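PDB 6A3L: cytochrome c from Shewanella violacea, which carries a covalently attached heme c and, as a cytochrome c', probably takes part in electron transfer. Local coordinates for residues Gly1-Glu5 with Glu58-Gln62. Numbering follows the deposited sequence.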
ATOM      1  N   GLY A   1      -7.503 -14.526  14.395  1.00 68.01           N
ATOM      2  CA  GLY A   1      -6.594 -13.601  13.735  1.00 63.27           C
ATOM      3  C   GLY A   1      -7.320 -12.536  12.941  1.00 65.41           C
ATOM      4  O   GLY A   1      -8.556 -12.511  12.920  1.00 65.60           O
ATOM      5  N   ASN A   2      -6.566 -11.634  12.301  1.00 63.80           N
ATOM      6  CA  ASN A   2      -7.213 -10.578  11.524  1.00 62.87           C
ATOM      7  C   ASN A   2      -7.852 -11.115  10.243  1.00 63.04           C
ATOM      8  O   ASN A   2      -8.925 -10.639   9.836  1.00 62.79           O
ATOM      9  CB  ASN A   2      -6.229  -9.457  11.214  1.00 58.40           C
ATOM     10  CG  ASN A   2      -6.905  -8.096  11.204  1.00 56.42           C
ATOM     11  OD1 ASN A   2      -8.092  -7.976  11.542  1.00 56.40           O
ATOM     12  ND2 ASN A   2      -6.159  -7.061  10.814  1.00 52.14           N
ATOM     13  N   PHE A   3      -7.238 -12.126   9.630  1.00 60.64           N
ATOM     14  CA  PHE A   3      -7.661 -12.647   8.335  1.00 60.06           C
ATOM     15  C   PHE A   3      -8.614 -13.823   8.516  1.00 59.25           C
ATOM     16  O   PHE A   3      -8.322 -14.760   9.268  1.00 59.62           O
ATOM     17  CB  PHE A   3      -6.435 -13.070   7.527  1.00 57.17           C
ATOM     18  CG  PHE A   3      -5.391 -12.007   7.443  1.00 53.13           C
ATOM     19  CD1 PHE A   3      -4.277 -12.045   8.262  1.00 52.48           C
ATOM     20  CD2 PHE A   3      -5.542 -10.942   6.569  1.00 50.79           C
ATOM     21  CE1 PHE A   3      -3.324 -11.047   8.200  1.00 50.56           C
ATOM     22  CE2 PHE A   3      -4.583  -9.944   6.504  1.00 47.73           C
ATOM     23  CZ  PHE A   3      -3.474  -9.997   7.319  1.00 47.90           C
ATOM     24  N   LYS A   4      -9.755 -13.764   7.822  1.00 61.70           N
ATOM     25  CA  LYS A   4     -10.764 -14.815   7.951  1.00 60.98           C
ATOM     26  C   LYS A   4     -10.237 -16.177   7.489  1.00 61.71           C
ATOM     27  O   LYS A   4     -10.486 -17.197   8.147  1.00 60.57           O
ATOM     28  CB  LYS A   4     -12.019 -14.415   7.173  1.00 62.00           C
ATOM     29  CG  LYS A   4     -13.171 -15.395   7.315  1.00 64.83           C
ATOM     30  CD  LYS A   4     -14.490 -14.692   7.620  1.00 63.46           C
ATOM     31  CE  LYS A   4     -15.356 -15.556   8.528  1.00 61.58           C
ATOM     32  NZ  LYS A   4     -15.902 -16.738   7.806  1.00 57.54           N
ATOM     33  N   GLU A   5      -9.527 -16.221   6.356  1.00 59.76           N
ATOM     34  CA  GLU A   5      -8.921 -17.445   5.830  1.00 57.26           C
ATOM     35  C   GLU A   5      -7.479 -17.167   5.431  1.00 56.33           C
ATOM     36  O   GLU A   5      -7.062 -16.012   5.303  1.00 55.97           O
ATOM     37  CB  GLU A   5      -9.683 -18.014   4.627  1.00 59.48           C
ATOM     38  CG  GLU A   5     -11.102 -18.439   4.936  1.00 63.37           C
ATOM     39  CD  GLU A   5     -12.062 -18.127   3.798  1.00 68.50           C
ATOM     40  OE1 GLU A   5     -13.292 -18.299   3.978  1.00 67.55           O
ATOM     41  OE2 GLU A   5     -11.584 -17.705   2.720  1.00 69.54           O
ATOM     42  N   GLU A  58       2.569  -8.871   8.290  1.00 39.06           N
ATOM     43  CA  GLU A  58       1.311  -9.326   8.894  1.00 43.41           C
ATOM     44  C   GLU A  58       0.667 -10.465   8.110  1.00 41.00           C
ATOM     45  O   GLU A  58       0.011 -11.336   8.698  1.00 40.81           O
ATOM     46  CB  GLU A  58       0.342  -8.145   9.007  1.00 44.28           C
ATOM     47  CG  GLU A  58      -1.042  -8.493   9.537  1.00 44.93           C
ATOM     48  CD  GLU A  58      -1.888  -7.268   9.748  1.00 44.80           C
ATOM     49  OE1 GLU A  58      -1.318  -6.164   9.701  1.00 45.42           O
ATOM     50  OE2 GLU A  58      -3.117  -7.395   9.956  1.00 51.57           O
ATOM     51  N   GLY A  59       0.849 -10.478   6.788  1.00 39.56           N
ATOM     52  CA  GLY A  59       0.298 -11.524   5.947  1.00 41.35           C
ATOM     53  C   GLY A  59       0.858 -12.911   6.184  1.00 42.85           C
ATOM     54  O   GLY A  59       0.242 -13.894   5.770  1.00 44.55           O
ATOM     55  N   PHE A  60       2.029 -13.027   6.795  1.00 42.31           N
ATOM     56  CA  PHE A  60       2.661 -14.337   6.923  1.00 43.60           C
ATOM     57  C   PHE A  60       2.224 -15.027   8.212  1.00 45.52           C
ATOM     58  O   PHE A  60       3.020 -15.421   9.063  1.00 47.59           O
ATOM     59  CB  PHE A  60       4.175 -14.202   6.805  1.00 43.48           C
ATOM     60  CG  PHE A  60       4.606 -13.810   5.425  1.00 40.71           C
ATOM     61  CD1 PHE A  60       4.699 -14.764   4.431  1.00 40.24           C
ATOM     62  CD2 PHE A  60       4.817 -12.483   5.104  1.00 38.60           C
ATOM     63  CE1 PHE A  60       5.056 -14.403   3.150  1.00 42.81           C
ATOM     64  CE2 PHE A  60       5.172 -12.115   3.838  1.00 37.60           C
ATOM     65  CZ  PHE A  60       5.286 -13.067   2.852  1.00 40.63           C
ATOM     66  N   ILE A  61       0.913 -15.247   8.295  1.00 46.51           N
ATOM     67  CA  ILE A  61       0.400 -16.000   9.421  1.00 49.02           C
ATOM     68  C   ILE A  61       0.771 -17.464   9.252  1.00 51.13           C
ATOM     69  O   ILE A  61       1.045 -17.956   8.154  1.00 51.56           O
ATOM     70  CB  ILE A  61      -1.122 -15.827   9.573  1.00 46.19           C
ATOM     71  CG1 ILE A  61      -1.875 -16.540   8.454  1.00 46.47           C
ATOM     72  CG2 ILE A  61      -1.506 -14.354   9.655  1.00 45.15           C
ATOM     73  CD1 ILE A  61      -3.395 -16.669   8.734  1.00 49.34           C
ATOM     74  N   GLN A  62       0.769 -18.170  10.360  1.00 51.88           N
ATOM     75  CA  GLN A  62       1.176 -19.555  10.335  1.00 53.63           C
ATOM     76  C   GLN A  62       0.083 -20.395   9.692  1.00 55.56           C
ATOM     77  O   GLN A  62      -1.111 -20.077   9.782  1.00 57.04           O
ATOM     78  CB  GLN A  62       1.457 -19.999  11.761  1.00 58.04           C
ATOM     79  CG  GLN A  62       2.452 -21.093  11.912  1.00 60.04           C
ATOM     80  CD  GLN A  62       2.924 -21.150  13.335  1.00 64.47           C
ATOM     81  OE1 GLN A  62       4.050 -20.750  13.645  1.00 66.37           O
ATOM     82  NE2 GLN A  62       2.048 -21.605  14.226  1.00 62.71           N
TER
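At Asn2 the N-terminal tail first meets the loop 58-62. Its amide group, a neutral donor able to serve a carboxylate, gives an almost linear hydrogen bond from ND2 to OE2 of Glu58 (3.2 Å). Glu58 reaches out with an extended side chain, and its charge has a stronger partner across the dimer interface: OE1 forms a salt bridge with Arg45 of the second subunit.

Phe3 makes the largest contribution on the tail's side. CA of Phe3 is 8.4 Å from CA of Gly59, and the side chain is long enough to bridge the gap, so that the ring meets both aliphatic and backbone atoms. CZ of Phe3 packs on the aliphatic CG of Glu58 (3.6 Å), CE1 lies 3.4 Å from the carbonyl O of Glu58 and 4.3 Å from CA of Gly59, and CD1 touches the CG2 methyl of the beta-branched Ile61 (3.9 Å). The same ring also meets Tyr12 and, across the interface, His22 of the second subunit.

Cytochromes c' are four-helix bundles, and here the tail preceding helix 6-31 is packed against the loop that follows helix 39-53, at one end of the bundle. This loop leads to the heme: Phe60, at the centre of an inverse gamma turn, points its CA-to-CB bond away from the tail and touches heme c, while the O of Gly59 accepts a hydrogen bond from the heme-binding Arg13.

Beyond Phe3 the tail leaves the loop. Lys4 extends its long charged chain well out of reach, as suits an exposed site, and Glu5, whose CA-to-CB bond points away, occupies the N-cap position of helix 6-31.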